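Local coordinates for protein archaemetzincin (Archaeoglobus fulgidus, PDB 3ZVS) that is probably a zinc metalloprotease of the peptidase M54 family, carrying one catalytic and one seemingly structural zinc ion, with a natural substrate still unknown, at residues A[128-134]-A[148-154]; A[110-114]-A[143-148]; A[59-65]-A[88-92]; A[4-10]-A[65-71]. The contacts are given in a common frame with arbitrary orientation. Numbering follows the deposited sequence.

Overall arrangement
The four contacts form two pairs. Contacts 3 and 4 join three neighbouring parallel strands of the mixed five-stranded sheet: they share T65, their centres lie 12 Å apart, and strand 65-69 runs between strands 2-7 and 91-95. Contacts 1 and 2 follow later and share V148, with centres 11 Å apart; they fasten the segments around helix 140-145 to helix 104-122 and the second zinc site. Within each pair the segments alternate along the chain; both sheet contacts close before the others open. Centres of different pairs are 18 to 24 Å apart. Helix 104-122, carrying catalytic-site residues H117, E118 and H121, supplies one segment of contact 2 and packs against the other three contacts.

Contact 1: A[128-134]-A[148-154]; sequences CSNNCVM and VSFCREC. With ZN (zinc ion), chain E.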
loop_
_atom_site.group_PDB
_atom_site.type_symbol
_atom_site.label_atom_id
_atom_site.label_comp_id
_atom_site.label_asym_id
_atom_site.label_seq_id
_atom_site.Cartn_x
_atom_site.Cartn_y
_atom_site.Cartn_z
ATOM N N CYS A 128 11.256 5.823 -8.358
ATOM C CA CYS A 128 12.419 6.673 -8.164
ATOM C C CYS A 128 13.659 5.792 -8.032
ATOM O O CYS A 128 13.646 4.764 -7.336
ATOM C CB CYS A 128 12.198 7.427 -6.857
ATOM S SG CYS A 128 13.551 8.624 -6.485
ATOM N N SER A 129 14.771 6.180 -8.642
ATOM C CA SER A 129 15.971 5.354 -8.516
ATOM C C SER A 129 16.888 5.805 -7.379
ATOM O O SER A 129 17.928 5.215 -7.116
ATOM C CB SER A 129 16.741 5.315 -9.820
ATOM O OG SER A 129 17.236 6.586 -10.092
ATOM N N ASN A 130 16.458 6.817 -6.640
ATOM C CA ASN A 130 17.273 7.356 -5.555
ATOM C C ASN A 130 17.137 6.533 -4.273
ATOM O O ASN A 130 16.415 5.529 -4.257
ATOM C CB ASN A 130 16.885 8.805 -5.265
ATOM C CG ASN A 130 17.002 9.697 -6.462
ATOM O OD1 ASN A 130 17.779 9.430 -7.384
ATOM N ND2 ASN A 130 16.226 10.767 -6.459
ATOM N N ASN A 131 17.817 6.952 -3.212
ATOM C CA ASN A 131 17.709 6.323 -1.912
ATOM C C ASN A 131 16.389 6.807 -1.356
ATOM O O ASN A 131 16.321 7.851 -0.732
ATOM C CB ASN A 131 18.875 6.803 -1.060
ATOM C CG ASN A 131 19.071 5.989 0.186
ATOM O OD1 ASN A 131 18.145 5.345 0.670
ATOM N ND2 ASN A 131 20.284 6.022 0.732
ATOM N N CYS A 132 15.311 6.068 -1.638
ATOM C CA CYS A 132 13.963 6.619 -1.572
ATOM C C CYS A 132 12.945 5.496 -1.421
ATOM O O CYS A 132 13.079 4.459 -2.063
ATOM C CB CYS A 132 13.671 7.378 -2.871
ATOM S SG CYS A 132 12.094 8.283 -2.870
ATOM N N VAL A 133 11.877 5.770 -0.654
ATOM C CA VAL A 133 10.764 4.827 -0.504
ATOM C C VAL A 133 10.051 4.563 -1.832
ATOM O O VAL A 133 9.399 3.530 -1.964
ATOM C CB VAL A 133 9.789 5.393 0.556
ATOM C CG1 VAL A 133 9.070 6.646 0.061
ATOM C CG2 VAL A 133 8.812 4.327 1.022
ATOM N N MET A 134 10.158 5.487 -2.798
ATOM C CA MET A 134 9.570 5.299 -4.112
ATOM C C MET A 134 10.347 4.388 -5.052
ATOM O O MET A 134 9.883 4.150 -6.175
ATOM C CB MET A 134 9.261 6.654 -4.802
ATOM C CG MET A 134 8.131 7.483 -4.131
ATOM S SD MET A 134 6.612 6.538 -3.780
ATOM C CE MET A 134 6.198 5.895 -5.429
ATOM N N VAL A 148 12.170 4.406 4.452
ATOM C CA VAL A 148 10.765 4.762 4.568
ATOM C C VAL A 148 10.467 6.189 4.100
ATOM O O VAL A 148 9.316 6.547 3.876
ATOM C CB VAL A 148 10.270 4.548 6.043
ATOM C CG1 VAL A 148 10.872 5.623 6.965
ATOM C CG2 VAL A 148 8.747 4.577 6.127
ATOM N N SER A 149 11.516 6.997 3.956
ATOM C CA SER A 149 11.352 8.405 3.658
ATOM C C SER A 149 11.475 8.677 2.164
ATOM O O SER A 149 12.153 7.971 1.395
ATOM C CB SER A 149 12.422 9.218 4.376
ATOM O OG SER A 149 13.668 8.642 4.113
ATOM N N PHE A 150 10.799 9.730 1.754
ATOM C CA PHE A 150 10.964 10.245 0.390
ATOM C C PHE A 150 12.291 10.957 0.290
ATOM O O PHE A 150 12.685 11.690 1.207
ATOM C CB PHE A 150 9.858 11.234 0.044
ATOM C CG PHE A 150 8.492 10.608 -0.010
ATOM C CD1 PHE A 150 8.102 9.859 -1.108
ATOM C CD2 PHE A 150 7.614 10.758 1.044
ATOM C CE1 PHE A 150 6.857 9.264 -1.162
ATOM C CE2 PHE A 150 6.352 10.171 0.986
ATOM C CZ PHE A 150 5.984 9.423 -0.105
ATOM N N CYS A 151 12.965 10.755 -0.832
ATOM C CA CYS A 151 14.159 11.538 -1.151
ATOM C C CYS A 151 13.781 12.997 -1.336
ATOM O O CYS A 151 12.607 13.357 -1.454
ATOM C CB CYS A 151 14.881 10.999 -2.398
ATOM S SG CYS A 151 14.049 11.372 -3.969
ATOM N N ARG A 152 14.796 13.850 -1.367
ATOM C CA ARG A 152 14.541 15.281 -1.495
ATOM C C ARG A 152 13.822 15.634 -2.791
ATOM O O ARG A 152 13.006 16.534 -2.836
ATOM C CB ARG A 152 15.855 16.097 -1.384
ATOM C CG ARG A 152 16.554 15.932 -0.064
ATOM C CD ARG A 152 17.814 16.816 0.052
ATOM N NE ARG A 152 18.936 16.325 -0.742
ATOM C CZ ARG A 152 19.417 16.887 -1.850
ATOM N NH1 ARG A 152 18.871 17.963 -2.357
ATOM N NH2 ARG A 152 20.457 16.320 -2.475
ATOM N N GLU A 153 14.097 14.899 -3.863
ATOM C CA GLU A 153 13.406 15.140 -5.108
ATOM C C GLU A 153 11.919 14.826 -4.993
ATOM O O GLU A 153 11.080 15.610 -5.409
ATOM C CB GLU A 153 14.026 14.357 -6.257
ATOM C CG GLU A 153 15.400 14.900 -6.613
ATOM C CD GLU A 153 15.909 14.330 -7.898
ATOM O OE1 GLU A 153 15.682 13.119 -8.157
ATOM O OE2 GLU A 153 16.548 15.091 -8.674
ATOM N N CYS A 154 11.588 13.652 -4.465
ATOM C CA CYS A 154 10.186 13.266 -4.372
ATOM C C CYS A 154 9.447 14.114 -3.378
ATOM O O CYS A 154 8.286 14.490 -3.614
ATOM C CB CYS A 154 10.102 11.806 -3.994
ATOM S SG CYS A 154 10.543 10.664 -5.320
HETATM ZN ZN ZN E . 12.562 9.734 -4.670
HETATM O O HOH W 1 15.090 8.991 1.515
#
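The F150 ring carries V133 on one face and M134 at its edge: V133 CG1 lies 3.8 Å from the centroid of the F150 ring in a CH-pi contact, while M134 SD, 5.1 Å from that centroid, makes a Met-aromatic contact at the ring edge, and M134 CG packs 3.7 Å from F150 CE1. Beside this apolar patch sits a zinc ion, bound by the SG atoms of C128 and C132 at 2.4 Å and of C151 and C154 at 2.3 Å, so that each segment supplies two ligands. Backbone amides surround these thiolates: C151 N donates to C132 SG at 3.3 Å, M134 N to C132 SG at 3.4 Å, N130 N to C128 SG at 3.4 Å, and C154 N to C151 SG at 3.4 Å, which caps the start of helix 152-157. The side chain of N130 links ND2 to C151 SG (3.4 Å) and to E153 OE1 (3.0 Å). V133 N to S149 O (3.0 Å) ties the backbones together. M134 also packs on H121 of the catalytic zinc site, and V133 O accepts from H117 ND1, so the Cys4 zinc site adjoins an arrangement consistent with the Met-turn of metzincins.

Contact 2: A[110-114]-A[143-148]; sequences RVVKE and VDRKPV
Helix 104-122, carrying the HExxH zinc ligands, here meets the end of helix 140-145. Residues 110-114 and 143-145 are helical; K146 (phi/psi -88/155) and P147 (-84/167) are extended, and V148 (-80/-15) nears helical values. R110 lies opposite V143 (CA-CA 6.7 Å) and K113 opposite V148 (4.8 Å). R110 (m, then trans) sets its guanidinium edge-on to D144 (chi1 m) in a bidentate salt bridge, R110 NE to D144 OD1 2.9 Å and R110 NH2 to D144 OD2 2.8 Å. K113 (m, then trans) runs past V148, its NZ donating to K146 O at 2.8 Å and V143 O at 3.0 Å; a water links it to D144 OD1. E114 curls (m, m), its CD 3.7 Å from V143 CG2. K146 (p, then trans) packs on zinc ligand H117, and its NZ lies 3.0 Å from E114 OE2, a salt bridge whose hydrogen bond is weak. The buried ammonium of K113 is thus solvated by carbonyls and water, that of K146 by S137 OG and R135 O.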
loop_
_atom_site.group_PDB
_atom_site.type_symbol
_atom_site.label_atom_id
_atom_site.label_comp_id
_atom_site.label_asym_id
_atom_site.label_seq_id
_atom_site.Cartn_x
_atom_site.Cartn_y
_atom_site.Cartn_z
ATOM N N ARG A 110 8.174 -2.768 7.220
ATOM C CA ARG A 110 7.817 -3.088 5.841
ATOM C C ARG A 110 6.414 -2.583 5.509
ATOM O O ARG A 110 6.178 -2.051 4.426
ATOM C CB ARG A 110 7.821 -4.586 5.639
ATOM C CG ARG A 110 9.217 -5.200 5.642
ATOM C CD ARG A 110 9.140 -6.695 5.623
ATOM N NE ARG A 110 10.458 -7.299 5.460
ATOM C CZ ARG A 110 10.664 -8.600 5.300
ATOM N NH1 ARG A 110 9.660 -9.460 5.335
ATOM N NH2 ARG A 110 11.892 -9.052 5.125
ATOM N N VAL A 111 5.474 -2.772 6.426
ATOM C CA VAL A 111 4.118 -2.309 6.187
ATOM C C VAL A 111 4.079 -0.799 5.947
ATOM O O VAL A 111 3.424 -0.310 5.020
ATOM C CB VAL A 111 3.203 -2.706 7.353
ATOM C CG1 VAL A 111 1.863 -2.012 7.241
ATOM C CG2 VAL A 111 3.029 -4.203 7.396
ATOM N N VAL A 112 4.743 -0.030 6.818
ATOM C CA VAL A 112 4.753 1.412 6.658
ATOM C C VAL A 112 5.423 1.798 5.322
ATOM O O VAL A 112 4.868 2.622 4.564
ATOM C CB VAL A 112 5.413 2.128 7.843
ATOM C CG1 VAL A 112 5.432 3.609 7.596
ATOM C CG2 VAL A 112 4.683 1.791 9.138
ATOM N N LYS A 113 6.593 1.225 5.022
ATOM C CA LYS A 113 7.290 1.535 3.763
ATOM C C LYS A 113 6.385 1.333 2.558
ATOM O O LYS A 113 6.301 2.181 1.683
ATOM C CB LYS A 113 8.539 0.659 3.581
ATOM C CG LYS A 113 9.720 1.014 4.445
ATOM C CD LYS A 113 10.858 0.053 4.197
ATOM C CE LYS A 113 12.076 0.451 5.034
ATOM N NZ LYS A 113 13.095 -0.599 4.887
ATOM N N GLU A 114 5.720 0.190 2.520
ATOM C CA GLU A 114 4.962 -0.151 1.339
ATOM C C GLU A 114 3.661 0.646 1.238
ATOM O O GLU A 114 3.210 0.985 0.133
ATOM C CB GLU A 114 4.747 -1.666 1.289
ATOM C CG GLU A 114 6.078 -2.423 1.140
ATOM C CD GLU A 114 6.787 -2.068 -0.120
ATOM O OE1 GLU A 114 6.442 -2.683 -1.138
ATOM O OE2 GLU A 114 7.637 -1.158 -0.148
ATOM N N VAL A 143 12.689 -4.256 -0.357
ATOM C CA VAL A 143 11.953 -3.380 0.545
ATOM C C VAL A 143 12.831 -3.012 1.753
ATOM O O VAL A 143 12.891 -1.854 2.185
ATOM C CB VAL A 143 10.623 -4.053 1.025
ATOM C CG1 VAL A 143 9.909 -3.184 2.043
ATOM C CG2 VAL A 143 9.697 -4.314 -0.173
ATOM N N ASP A 144 13.490 -4.020 2.313
ATOM C CA ASP A 144 14.283 -3.816 3.522
ATOM C C ASP A 144 15.458 -2.845 3.270
ATOM O O ASP A 144 15.854 -2.127 4.170
ATOM C CB ASP A 144 14.805 -5.143 4.061
ATOM C CG ASP A 144 13.721 -5.999 4.680
ATOM O OD1 ASP A 144 12.616 -5.481 4.937
ATOM O OD2 ASP A 144 13.997 -7.188 4.886
ATOM N N ARG A 145 15.982 -2.864 2.044
ATOM C CA ARG A 145 17.110 -2.002 1.679
ATOM C C ARG A 145 16.735 -0.546 1.405
ATOM O O ARG A 145 17.572 0.345 1.507
ATOM C CB ARG A 145 17.831 -2.596 0.491
ATOM C CG ARG A 145 18.756 -3.714 0.887
ATOM C CD ARG A 145 19.617 -4.136 -0.286
ATOM N NE ARG A 145 18.829 -4.841 -1.291
ATOM C CZ ARG A 145 18.793 -6.168 -1.419
ATOM N NH1 ARG A 145 19.487 -6.944 -0.598
ATOM N NH2 ARG A 145 18.051 -6.721 -2.366
ATOM N N LYS A 146 15.494 -0.277 1.024
ATOM C CA LYS A 146 15.086 1.094 0.774
ATOM C C LYS A 146 14.582 1.773 2.043
ATOM O O LYS A 146 14.146 1.121 2.984
ATOM C CB LYS A 146 14.033 1.153 -0.322
ATOM C CG LYS A 146 12.583 0.837 0.098
ATOM C CD LYS A 146 11.684 0.825 -1.167
ATOM C CE LYS A 146 10.238 0.503 -0.857
ATOM N NZ LYS A 146 9.519 0.090 -2.142
ATOM N N PRO A 147 14.669 3.105 2.098
ATOM C CA PRO A 147 14.220 3.794 3.310
ATOM C C PRO A 147 12.707 4.044 3.302
ATOM O O PRO A 147 12.052 3.898 2.257
ATOM C CB PRO A 147 14.976 5.124 3.218
ATOM C CG PRO A 147 14.989 5.392 1.767
ATOM C CD PRO A 147 15.147 4.059 1.082
ATOM N N VAL A 148 12.170 4.406 4.452
ATOM C CA VAL A 148 10.765 4.762 4.568
ATOM C C VAL A 148 10.467 6.189 4.100
ATOM O O VAL A 148 9.316 6.547 3.876
ATOM C CB VAL A 148 10.270 4.548 6.043
ATOM C CG1 VAL A 148 10.872 5.623 6.965
ATOM C CG2 VAL A 148 8.747 4.577 6.127
HETATM O O HOH W 2 12.005 -2.963 6.082
HETATM O O HOH W 3 6.984 -1.230 -3.238
#

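Contact 3: A[59-65]-A[88-92]; sequences LPPIKVT and GGARA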
loop_
_atom_site.group_PDB
_atom_site.type_symbol
_atom_site.label_atom_id
_atom_site.label_comp_id
_atom_site.label_asym_id
_atom_site.label_seq_id
_atom_site.Cartn_x
_atom_site.Cartn_y
_atom_site.Cartn_z
ATOM N N LEU A 59 -13.007 0.457 -4.601
ATOM C CA LEU A 59 -12.780 1.465 -3.590
ATOM C C LEU A 59 -13.476 2.758 -3.996
ATOM O O LEU A 59 -13.632 3.024 -5.188
ATOM C CB LEU A 59 -11.269 1.698 -3.440
ATOM C CG LEU A 59 -10.508 0.547 -2.783
ATOM C CD1 LEU A 59 -9.004 0.795 -2.855
ATOM C CD2 LEU A 59 -10.947 0.330 -1.332
ATOM N N PRO A 60 -13.868 3.578 -3.016
ATOM C CA PRO A 60 -14.438 4.869 -3.395
ATOM C C PRO A 60 -13.352 5.757 -3.975
ATOM O O PRO A 60 -12.231 5.729 -3.458
ATOM C CB PRO A 60 -14.942 5.436 -2.063
ATOM C CG PRO A 60 -14.120 4.786 -1.022
ATOM C CD PRO A 60 -13.783 3.418 -1.551
ATOM N N PRO A 61 -13.662 6.514 -5.033
ATOM C CA PRO A 61 -12.672 7.411 -5.644
ATOM C C PRO A 61 -12.517 8.730 -4.871
ATOM O O PRO A 61 -12.751 9.819 -5.397
ATOM C CB PRO A 61 -13.243 7.646 -7.049
ATOM C CG PRO A 61 -14.709 7.512 -6.874
ATOM C CD PRO A 61 -14.930 6.497 -5.788
ATOM N N ILE A 62 -12.108 8.618 -3.620
ATOM C CA ILE A 62 -11.930 9.781 -2.785
ATOM C C ILE A 62 -10.450 9.881 -2.459
ATOM O O ILE A 62 -9.886 9.003 -1.821
ATOM C CB ILE A 62 -12.762 9.653 -1.513
ATOM C CG1 ILE A 62 -14.250 9.539 -1.892
ATOM C CG2 ILE A 62 -12.495 10.828 -0.611
ATOM C CD1 ILE A 62 -15.132 9.182 -0.744
ATOM N N LYS A 63 -9.812 10.951 -2.900
ATOM C CA LYS A 63 -8.373 11.088 -2.718
ATOM C C LYS A 63 -8.060 11.437 -1.272
ATOM O O LYS A 63 -8.617 12.417 -0.750
ATOM C CB LYS A 63 -7.845 12.193 -3.644
ATOM C CG LYS A 63 -6.336 12.340 -3.657
ATOM C CD LYS A 63 -5.872 13.355 -4.729
ATOM C CE LYS A 63 -4.353 13.353 -4.947
ATOM N NZ LYS A 63 -3.970 12.881 -6.330
ATOM N N VAL A 64 -7.197 10.695 -0.566
ATOM C CA VAL A 64 -6.560 9.449 -0.965
ATOM C C VAL A 64 -7.243 8.293 -0.228
ATOM O O VAL A 64 -7.461 8.384 0.972
ATOM C CB VAL A 64 -5.076 9.428 -0.522
ATOM C CG1 VAL A 64 -4.416 8.066 -0.788
ATOM C CG2 VAL A 64 -4.281 10.541 -1.210
ATOM N N THR A 65 -7.583 7.224 -0.943
ATOM C CA THR A 65 -8.121 6.027 -0.315
ATOM C C THR A 65 -7.189 4.861 -0.575
ATOM O O THR A 65 -6.904 4.530 -1.721
ATOM C CB THR A 65 -9.547 5.713 -0.818
ATOM O OG1 THR A 65 -10.412 6.783 -0.437
ATOM C CG2 THR A 65 -10.051 4.396 -0.226
ATOM N N GLY A 88 -1.353 9.693 -9.655
ATOM C CA GLY A 88 -2.000 10.997 -9.579
ATOM C C GLY A 88 -3.521 10.972 -9.494
ATOM O O GLY A 88 -4.159 12.006 -9.694
ATOM N N GLY A 89 -4.088 9.804 -9.174
ATOM C CA GLY A 89 -5.538 9.600 -9.049
ATOM C C GLY A 89 -6.013 9.681 -7.602
ATOM O O GLY A 89 -5.655 10.585 -6.844
ATOM N N ALA A 90 -6.847 8.705 -7.212
ATOM C CA ALA A 90 -7.454 8.757 -5.897
ATOM C C ALA A 90 -7.191 7.543 -5.029
ATOM O O ALA A 90 -7.213 7.662 -3.799
ATOM C CB ALA A 90 -8.931 8.962 -6.036
ATOM N N ARG A 91 -6.960 6.395 -5.663
ATOM C CA ARG A 91 -7.028 5.100 -4.975
ATOM C C ARG A 91 -5.758 4.268 -5.116
ATOM O O ARG A 91 -5.077 4.312 -6.145
ATOM C CB ARG A 91 -8.183 4.265 -5.561
ATOM C CG ARG A 91 -9.537 4.874 -5.331
ATOM C CD ARG A 91 -10.597 4.117 -6.096
ATOM N NE ARG A 91 -10.564 4.419 -7.513
ATOM C CZ ARG A 91 -11.575 4.186 -8.344
ATOM N NH1 ARG A 91 -12.690 3.663 -7.877
ATOM N NH2 ARG A 91 -11.464 4.479 -9.638
ATOM N N ALA A 92 -5.443 3.488 -4.081
ATOM C CA ALA A 92 -4.412 2.464 -4.152
ATOM C C ALA A 92 -4.797 1.306 -3.277
ATOM O O ALA A 92 -5.705 1.437 -2.426
ATOM C CB ALA A 92 -3.055 3.015 -3.715
#
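Here the loop after helix 52-58 enters the mixed five-stranded sheet of the metzincin fold, pairing strand 65-69 with the start of the parallel strand 91-95. T65 and R91 form the parallel bridge, their CA atoms 4.9 Å apart and their side chains on the same face. T65 N donates to A90 O at 2.9 Å, and T65 O accepts from A92 N at 3.0 Å, so T65 bonds to the residues on either side of R91. CA-H...O contacts accompany these bonds, with V64 CA 3.4 Å from A90 O and R91 CA 3.3 Å from T65 O. Ahead of the strand the loop turns sharply, through an inverse gamma turn centred on P61 and a cis peptide between K63 and V64. T65 OG1 braces this bend by donating to I62 O at 2.7 Å.

Alongside, K63 NZ donates to G89 O at 2.9 Å and also to V122 O, which joins the loop and G88-G89 to helix 104-122. A92 leans on E118, the inferred proton acceptor, so this strand start backs the active-site helix; L59 CD1 approaches A92 O at 3.4 Å. R91 lies along the P60-P61 segment, its NH2 in a salt bridge with E86. P61 CB sits 4.1 Å from R91 CZ over the guanidinium face, while at the edge R91 NH1 donates to L59 O at 2.9 Å.

Contact 4: A[4-10]-A[65-71]; sequences YIQPLSV and TLGVTGK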
loop_
_atom_site.group_PDB
_atom_site.type_symbol
_atom_site.label_atom_id
_atom_site.label_comp_id
_atom_site.label_asym_id
_atom_site.label_seq_id
_atom_site.Cartn_x
_atom_site.Cartn_y
_atom_site.Cartn_z
ATOM N N TYR A 4 -7.828 7.962 3.642
ATOM C CA TYR A 4 -8.836 7.030 4.139
ATOM C C TYR A 4 -8.259 5.645 4.003
ATOM O O TYR A 4 -7.958 5.204 2.896
ATOM C CB TYR A 4 -10.116 7.146 3.307
ATOM C CG TYR A 4 -10.732 8.520 3.415
ATOM C CD1 TYR A 4 -10.311 9.550 2.597
ATOM C CD2 TYR A 4 -11.716 8.790 4.355
ATOM C CE1 TYR A 4 -10.858 10.801 2.696
ATOM C CE2 TYR A 4 -12.268 10.054 4.469
ATOM C CZ TYR A 4 -11.841 11.045 3.629
ATOM O OH TYR A 4 -12.390 12.310 3.741
ATOM N N ILE A 5 -8.084 4.951 5.116
ATOM C CA ILE A 5 -7.648 3.567 5.102
ATOM C C ILE A 5 -8.867 2.667 5.094
ATOM O O ILE A 5 -9.715 2.744 5.968
ATOM C CB ILE A 5 -6.777 3.233 6.329
ATOM C CG1 ILE A 5 -5.556 4.149 6.408
ATOM C CG2 ILE A 5 -6.331 1.789 6.332
ATOM C CD1 ILE A 5 -4.899 4.161 7.771
ATOM N N GLN A 6 -8.943 1.816 4.085
ATOM C CA GLN A 6 -10.021 0.855 3.946
ATOM C C GLN A 6 -9.481 -0.553 4.252
ATOM O O GLN A 6 -8.827 -1.188 3.408
ATOM C CB GLN A 6 -10.603 0.867 2.515
ATOM C CG GLN A 6 -11.646 -0.226 2.278
ATOM C CD GLN A 6 -12.829 -0.070 3.201
ATOM O OE1 GLN A 6 -13.579 0.910 3.108
ATOM N NE2 GLN A 6 -12.992 -0.990 4.109
ATOM N N PRO A 7 -9.758 -1.078 5.450
ATOM C CA PRO A 7 -9.326 -2.439 5.758
ATOM C C PRO A 7 -10.117 -3.441 4.918
ATOM O O PRO A 7 -11.361 -3.368 4.869
ATOM C CB PRO A 7 -9.626 -2.582 7.281
ATOM C CG PRO A 7 -9.896 -1.185 7.755
ATOM C CD PRO A 7 -10.507 -0.486 6.572
ATOM N N LEU A 8 -9.426 -4.354 4.273
ATOM C CA LEU A 8 -10.032 -5.360 3.424
ATOM C C LEU A 8 -9.436 -6.709 3.769
ATOM O O LEU A 8 -8.371 -7.066 3.243
ATOM C CB LEU A 8 -9.771 -5.059 1.958
ATOM C CG LEU A 8 -10.342 -3.769 1.410
ATOM C CD1 LEU A 8 -9.784 -3.491 0.025
ATOM C CD2 LEU A 8 -11.837 -3.783 1.353
ATOM N N SER A 9 -10.055 -7.436 4.694
ATOM C CA SER A 9 -9.466 -8.679 5.205
ATOM C C SER A 9 -8.026 -8.501 5.693
ATOM O O SER A 9 -7.086 -9.060 5.132
ATOM C CB SER A 9 -9.527 -9.775 4.176
ATOM O OG SER A 9 -10.880 -9.996 3.760
ATOM N N VAL A 10 -7.892 -7.753 6.769
ATOM C CA VAL A 10 -6.588 -7.387 7.309
ATOM C C VAL A 10 -6.666 -7.306 8.820
ATOM O O VAL A 10 -7.676 -6.893 9.378
ATOM C CB VAL A 10 -6.091 -6.057 6.692
ATOM C CG1 VAL A 10 -6.937 -4.867 7.117
ATOM C CG2 VAL A 10 -4.592 -5.841 7.008
ATOM N N THR A 65 -7.583 7.224 -0.943
ATOM C CA THR A 65 -8.121 6.027 -0.315
ATOM C C THR A 65 -7.189 4.861 -0.575
ATOM O O THR A 65 -6.904 4.530 -1.721
ATOM C CB THR A 65 -9.547 5.713 -0.818
ATOM O OG1 THR A 65 -10.412 6.783 -0.437
ATOM C CG2 THR A 65 -10.051 4.396 -0.226
ATOM N N LEU A 66 -6.696 4.280 0.515
ATOM C CA LEU A 66 -5.782 3.141 0.475
ATOM C C LEU A 66 -6.452 1.917 1.068
ATOM O O LEU A 66 -6.720 1.859 2.263
ATOM C CB LEU A 66 -4.507 3.418 1.268
ATOM C CG LEU A 66 -3.512 2.247 1.332
ATOM C CD1 LEU A 66 -2.847 1.963 -0.005
ATOM C CD2 LEU A 66 -2.444 2.499 2.406
ATOM N N GLY A 67 -6.727 0.932 0.216
ATOM C CA GLY A 67 -7.189 -0.365 0.675
ATOM C C GLY A 67 -6.005 -1.161 1.168
ATOM O O GLY A 67 -4.917 -1.074 0.583
ATOM N N VAL A 68 -6.177 -1.902 2.253
ATOM C CA VAL A 68 -5.086 -2.683 2.831
ATOM C C VAL A 68 -5.605 -4.071 3.148
ATOM O O VAL A 68 -6.622 -4.207 3.826
ATOM C CB VAL A 68 -4.527 -2.053 4.127
ATOM C CG1 VAL A 68 -3.311 -2.814 4.582
ATOM C CG2 VAL A 68 -4.170 -0.552 3.947
ATOM N N THR A 69 -4.948 -5.094 2.601
ATOM C CA THR A 69 -5.371 -6.459 2.736
ATOM C C THR A 69 -4.245 -7.361 3.180
ATOM O O THR A 69 -3.060 -7.139 2.844
ATOM C CB THR A 69 -5.992 -6.984 1.407
ATOM O OG1 THR A 69 -6.537 -8.283 1.628
ATOM C CG2 THR A 69 -4.964 -7.089 0.250
ATOM N N GLY A 70 -4.608 -8.414 3.899
ATOM C CA GLY A 70 -3.720 -9.499 4.221
ATOM C C GLY A 70 -3.658 -10.617 3.203
ATOM O O GLY A 70 -2.880 -11.562 3.343
ATOM N N LYS A 71 -4.522 -10.544 2.181
ATOM C CA LYS A 71 -4.567 -11.514 1.097
ATOM C C LYS A 71 -3.484 -11.189 0.073
ATOM O O LYS A 71 -3.209 -10.025 -0.216
ATOM C CB LYS A 71 -5.938 -11.477 0.387
ATOM C CG LYS A 71 -7.132 -11.822 1.256
ATOM C CD LYS A 71 -7.188 -13.293 1.649
ATOM C CE LYS A 71 -8.513 -13.541 2.359
ATOM N NZ LYS A 71 -8.665 -14.993 2.600
#
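T69 OG1 donates to L8 O at 2.7 Å, and S9 O accepts from G70 N at 2.8 Å, closing the C-terminal end of the pairing; K71 N in turn donates to T69 OG1 at 3.1 Å, an ST turn. Upstream, a regular ladder runs from L66 N to Y4 O (2.8 Å), Q6 N to L66 O (2.9 Å), V68 N to Q6 O (3.0 Å) and L8 N to V68 O (2.8 Å). Strands 2-7 and 65-69 are thereby parallel neighbours in the mixed five-stranded sheet of the metzincin fold, the short segments crossing at -27°. I5, P7, L66 and V68 share one face. I5 CG2 meets V68 CG2 at 4.0 Å and V10 CG2 meets V68 CG1 at 4.1 Å, beneath helix 12-26, while L66 packs on helix 104-122 next to E118. On the other face, Y4 CB packs 3.8 Å from T65 OG1, which is hydrogen-bonded to I62 O, and the Y4 ring stacks with F31. L8 CD1 comes within 4.1 Å of G67 CA, where a CB would be crowded.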